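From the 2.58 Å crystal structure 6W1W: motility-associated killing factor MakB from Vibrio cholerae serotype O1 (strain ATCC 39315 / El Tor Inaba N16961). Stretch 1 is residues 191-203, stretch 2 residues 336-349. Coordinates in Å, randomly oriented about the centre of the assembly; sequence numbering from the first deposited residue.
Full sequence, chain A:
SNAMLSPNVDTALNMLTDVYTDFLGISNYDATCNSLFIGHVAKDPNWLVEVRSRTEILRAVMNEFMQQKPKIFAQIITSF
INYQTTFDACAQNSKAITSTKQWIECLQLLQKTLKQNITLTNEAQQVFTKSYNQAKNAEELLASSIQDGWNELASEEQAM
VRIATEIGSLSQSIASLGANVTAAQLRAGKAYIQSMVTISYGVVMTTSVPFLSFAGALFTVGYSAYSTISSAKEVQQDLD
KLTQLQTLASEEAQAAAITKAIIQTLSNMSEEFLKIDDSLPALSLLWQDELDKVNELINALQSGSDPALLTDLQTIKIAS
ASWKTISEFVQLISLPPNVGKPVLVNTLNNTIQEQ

Stretch 1 (191-203) AYIQSMVTISYGV
Stretch 2, residues 336-349: PPNVGKPVLVNTLN

The most unusual feature of this contact is a one-residue slip in an otherwise regular parallel pairing. Two ladders run in the same direction, and between them stretch 2 spends one more residue than stretch 1: Gln-194 pairs with Val-339, but Val-197 pairs with Val-343. The slack is taken up around Gly-340, Lys-341 and Pro-342, with phi/psi of -79/175, -76/132 and -70/155, while stretch 1 continues as strand through Ser-195 (-126/141) and Met-196 (-89/122). Met-196 CB and Pro-342 CB meet across the slip at 4.4 Å.

The strand that begins at Ile-193 and the one that ends at Asn-346 approach to 4.6 Å between axes, their N-to-C directions 20° apart. In the first ladder, Gln-194 (-108/117; t, t) faces Asn-338 (-69/130; m) and Val-339 (-95/110; t). Gln-194 N donates to Asn-338 O at 2.9 Å, and Gly-340 N returns a bond to Gln-194 O at 3.0 Å, so Gln-194 bonds to the two neighbours of its partner Val-339, the parallel pattern. Gly-340 suits its place: an ideal CB there would lie 2.4 Å from Ser-195 OG and 3.0 Å from Ile-193 CG2, both clashes. The CA-to-CB bond of Ser-195 points toward stretch 2, and with chi1 -35° (m) its OG lies 3.6 Å from Gly-340 CA.

The second ladder is extended throughout, phi -83 to -132 and psi 95 to 132. It opens with Val-343 N donating to Met-196 O at 3.2 Å. Thr-198 N gives a weak bond to Val-343 O at 3.1 Å, bent to 131°, and its own O accepts from Val-345 N at 2.6 Å, a notably short bond. Ser-200 N then donates to Val-345 O at 3.1 Å. CA-CA spacings run from 5.1 Å for Val-197 with Val-343 to 4.6 Å for Ile-199 with Val-345. CA-H...O contacts supplement the ladder, including Val-197 CA to Val-343 O and Ile-199 CA to Val-345 O, both 3.4 Å.

Side chains alternate between faces. Val-197 (t), Ile-199 (m, t), Val-343 (chi1 15°, between wells) and Val-345 (t) share a buried apolar face; Val-197 CG1 meets Val-345 CG2 at 3.9 Å. The other face is more mixed and partly exposed: Thr-198 (m), Ser-200 (chi1 98°), Leu-344 (t, p) and Asn-346 (t). Leu-344 bends its end nearer stretch 1, placing CD1 3.7 Å from Ser-200 CB.

Beyond Asn-346, stretch 2 leaves extended geometry: Thr-347 is at -84/-19 and Leu-348 at -82/1. Thr-347, chi1 73° (p), makes two bonds to one acceptor, its N reaching Ser-200 O at 3.2 Å and its OG1 the same Ser-200 O at 3.3 Å. Leu-348, chi1 58° (p) and chi2 126°, sets CD2 3.8 Å from Gly-202 CA; an ideal CB on Gly-202 would come within 2.6 Å of that methyl. Glycine thus makes room twice: at the slip, where Gly-340 faces Ser-195 and Ile-193, and near the far end, where Gly-202 faces Leu-348.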

# COMPACT_ATOMS: atom_id res chain seq x y z
N ALA A 191 0.65 -18.13 1.15
CA ALA A 191 -0.52 -17.26 1.12
C ALA A 191 -0.51 -16.33 2.33
O ALA A 191 -0.27 -16.78 3.46
CB ALA A 191 -1.81 -18.08 1.10
N TYR A 192 -0.78 -15.06 2.09
CA TYR A 192 -0.86 -14.06 3.15
C TYR A 192 -2.29 -13.93 3.67
O TYR A 192 -3.25 -14.33 3.01
CB TYR A 192 -0.34 -12.70 2.64
CG TYR A 192 1.17 -12.63 2.55
CD1 TYR A 192 1.90 -11.75 3.35
CD2 TYR A 192 1.88 -13.47 1.70
CE1 TYR A 192 3.29 -11.70 3.28
CE2 TYR A 192 3.26 -13.43 1.62
CZ TYR A 192 3.96 -12.54 2.41
OH TYR A 192 5.33 -12.51 2.33
N ILE A 193 -2.41 -13.39 4.87
CA ILE A 193 -3.69 -13.20 5.54
C ILE A 193 -3.81 -11.74 5.95
O ILE A 193 -2.94 -11.22 6.66
CB ILE A 193 -3.86 -14.12 6.76
CG1 ILE A 193 -4.00 -15.57 6.31
CG2 ILE A 193 -5.05 -13.69 7.60
CD1 ILE A 193 -4.25 -16.54 7.44
N GLN A 194 -4.88 -11.09 5.51
CA GLN A 194 -5.14 -9.68 5.80
C GLN A 194 -6.29 -9.58 6.79
O GLN A 194 -7.41 -10.00 6.49
CB GLN A 194 -5.45 -8.92 4.51
CG GLN A 194 -5.89 -7.48 4.70
CD GLN A 194 -5.99 -6.73 3.39
OE1 GLN A 194 -5.30 -7.05 2.43
NE2 GLN A 194 -6.85 -5.71 3.35
N SER A 195 -6.00 -9.05 7.98
CA SER A 195 -6.99 -8.88 9.03
C SER A 195 -7.01 -7.43 9.48
O SER A 195 -5.95 -6.80 9.60
CB SER A 195 -6.70 -9.80 10.23
OG SER A 195 -6.16 -11.04 9.82
N MET A 196 -8.20 -6.90 9.75
CA MET A 196 -8.36 -5.50 10.13
C MET A 196 -8.24 -5.36 11.64
O MET A 196 -9.00 -5.97 12.39
CB MET A 196 -9.71 -4.96 9.64
CG MET A 196 -9.84 -4.87 8.12
SD MET A 196 -8.47 -3.99 7.32
CE MET A 196 -8.60 -2.37 8.07
N VAL A 197 -7.28 -4.55 12.08
CA VAL A 197 -7.03 -4.33 13.50
C VAL A 197 -7.57 -2.95 13.85
O VAL A 197 -6.94 -1.93 13.55
CB VAL A 197 -5.54 -4.46 13.84
CG1 VAL A 197 -5.32 -4.26 15.32
CG2 VAL A 197 -5.03 -5.81 13.39
N THR A 198 -8.73 -2.92 14.49
CA THR A 198 -9.28 -1.68 15.04
C THR A 198 -8.65 -1.41 16.40
O THR A 198 -8.70 -2.26 17.29
CB THR A 198 -10.79 -1.79 15.17
OG1 THR A 198 -11.35 -2.23 13.92
CG2 THR A 198 -11.38 -0.45 15.57
N ILE A 199 -8.05 -0.23 16.55
CA ILE A 199 -7.60 0.27 17.85
C ILE A 199 -8.55 1.39 18.25
O ILE A 199 -8.70 2.38 17.51
CB ILE A 199 -6.15 0.78 17.80
CG1 ILE A 199 -5.23 -0.25 17.14
CG2 ILE A 199 -5.66 1.12 19.20
CD1 ILE A 199 -3.81 0.25 16.97
N SER A 200 -9.17 1.26 19.41
CA SER A 200 -10.21 2.19 19.84
C SER A 200 -9.76 2.92 21.10
O SER A 200 -9.69 2.33 22.18
CB SER A 200 -11.54 1.47 20.08
OG SER A 200 -11.74 1.19 21.45
N TYR A 201 -9.46 4.20 20.95
CA TYR A 201 -9.02 5.04 22.06
C TYR A 201 -10.23 5.69 22.71
O TYR A 201 -11.35 5.66 22.19
CB TYR A 201 -8.03 6.10 21.57
CG TYR A 201 -6.86 5.52 20.81
CD1 TYR A 201 -6.95 5.26 19.44
CD2 TYR A 201 -5.67 5.22 21.45
CE1 TYR A 201 -5.88 4.72 18.74
CE2 TYR A 201 -4.60 4.68 20.76
CZ TYR A 201 -4.71 4.43 19.40
OH TYR A 201 -3.63 3.89 18.73
N GLY A 202 -9.99 6.29 23.88
CA GLY A 202 -11.03 6.95 24.65
C GLY A 202 -10.41 7.90 25.65
O GLY A 202 -9.20 7.90 25.88
N VAL A 203 -11.26 8.73 26.25
CA VAL A 203 -10.84 9.73 27.22
C VAL A 203 -11.56 9.45 28.53
O VAL A 203 -12.78 9.26 28.55
CB VAL A 203 -11.13 11.16 26.71
CG1 VAL A 203 -12.50 11.23 26.05
CG2 VAL A 203 -11.04 12.16 27.86
N PRO A 336 -7.56 -12.51 -4.70
CA PRO A 336 -7.97 -11.70 -3.54
C PRO A 336 -7.37 -12.25 -2.26
O PRO A 336 -7.34 -13.47 -2.05
CB PRO A 336 -9.50 -11.82 -3.55
CG PRO A 336 -9.77 -13.10 -4.27
CD PRO A 336 -8.70 -13.21 -5.32
N PRO A 337 -6.87 -11.38 -1.38
CA PRO A 337 -6.22 -11.88 -0.16
C PRO A 337 -7.21 -12.55 0.77
O PRO A 337 -8.40 -12.24 0.78
CB PRO A 337 -5.64 -10.61 0.47
CG PRO A 337 -6.53 -9.51 -0.02
CD PRO A 337 -6.93 -9.91 -1.42
N ASN A 338 -6.71 -13.51 1.54
CA ASN A 338 -7.54 -14.19 2.52
C ASN A 338 -7.89 -13.22 3.64
O ASN A 338 -7.02 -12.55 4.19
CB ASN A 338 -6.83 -15.42 3.07
CG ASN A 338 -6.31 -16.33 1.98
OD1 ASN A 338 -5.78 -15.87 0.97
ND2 ASN A 338 -6.47 -17.64 2.18
N VAL A 339 -9.18 -13.14 3.97
CA VAL A 339 -9.65 -12.20 4.97
C VAL A 339 -9.71 -12.93 6.31
O VAL A 339 -10.54 -13.82 6.50
CB VAL A 339 -11.01 -11.60 4.60
CG1 VAL A 339 -11.28 -10.34 5.40
CG2 VAL A 339 -11.06 -11.31 3.11
N GLY A 340 -8.81 -12.56 7.22
CA GLY A 340 -8.83 -13.09 8.57
C GLY A 340 -9.88 -12.42 9.43
O GLY A 340 -10.55 -11.46 9.03
N LYS A 341 -10.02 -12.93 10.64
CA LYS A 341 -11.00 -12.37 11.56
C LYS A 341 -10.46 -11.06 12.14
O LYS A 341 -9.30 -11.02 12.57
CB LYS A 341 -11.32 -13.36 12.68
CG LYS A 341 -11.78 -14.72 12.18
CD LYS A 341 -12.51 -15.49 13.28
CE LYS A 341 -13.02 -16.83 12.77
NZ LYS A 341 -13.88 -17.50 13.79
N PRO A 342 -11.24 -9.99 12.14
CA PRO A 342 -10.75 -8.72 12.69
C PRO A 342 -10.62 -8.80 14.20
O PRO A 342 -11.29 -9.59 14.87
CB PRO A 342 -11.83 -7.72 12.28
CG PRO A 342 -13.07 -8.55 12.17
CD PRO A 342 -12.62 -9.88 11.63
N VAL A 343 -9.74 -7.96 14.74
CA VAL A 343 -9.48 -7.91 16.17
C VAL A 343 -9.52 -6.46 16.62
O VAL A 343 -8.93 -5.58 15.98
CB VAL A 343 -8.12 -8.57 16.52
CG1 VAL A 343 -7.28 -8.75 15.27
CG2 VAL A 343 -7.37 -7.75 17.56
N LEU A 344 -10.25 -6.19 17.71
CA LEU A 344 -10.38 -4.86 18.28
C LEU A 344 -9.47 -4.73 19.50
O LEU A 344 -9.65 -5.45 20.48
CB LEU A 344 -11.83 -4.57 18.65
CG LEU A 344 -12.11 -3.42 19.64
CD1 LEU A 344 -11.62 -2.09 19.11
CD2 LEU A 344 -13.59 -3.35 19.96
N VAL A 345 -8.51 -3.81 19.43
CA VAL A 345 -7.63 -3.49 20.55
C VAL A 345 -8.25 -2.31 21.29
O VAL A 345 -8.03 -1.15 20.94
CB VAL A 345 -6.20 -3.18 20.07
CG1 VAL A 345 -5.28 -3.00 21.26
CG2 VAL A 345 -5.69 -4.28 19.16
N ASN A 346 -9.01 -2.61 22.34
CA ASN A 346 -9.73 -1.60 23.11
C ASN A 346 -8.82 -1.09 24.23
O ASN A 346 -8.60 -1.79 25.22
CB ASN A 346 -11.02 -2.19 23.66
CG ASN A 346 -11.93 -1.16 24.31
OD1 ASN A 346 -11.47 -0.14 24.83
ND2 ASN A 346 -13.23 -1.43 24.30
N THR A 347 -8.32 0.14 24.10
CA THR A 347 -7.34 0.66 25.05
C THR A 347 -7.95 1.27 26.30
O THR A 347 -7.24 1.42 27.30
CB THR A 347 -6.44 1.71 24.38
OG1 THR A 347 -7.18 2.92 24.18
CG2 THR A 347 -5.91 1.21 23.05
N LEU A 348 -9.23 1.62 26.29
CA LEU A 348 -9.86 2.07 27.53
C LEU A 348 -10.31 0.90 28.40
O LEU A 348 -10.85 1.13 29.49
CB LEU A 348 -11.04 3.01 27.24
CG LEU A 348 -12.22 2.57 26.37
CD1 LEU A 348 -13.53 2.78 27.12
CD2 LEU A 348 -12.25 3.32 25.04
N ASN A 349 -10.08 -0.34 27.96
CA ASN A 349 -10.36 -1.53 28.76
C ASN A 349 -9.18 -2.48 28.85
O ASN A 349 -9.28 -3.49 29.57
CB ASN A 349 -11.56 -2.29 28.18
CG ASN A 349 -12.87 -1.54 28.37
OD1 ASN A 349 -13.51 -1.64 29.41
ND2 ASN A 349 -13.27 -0.79 27.35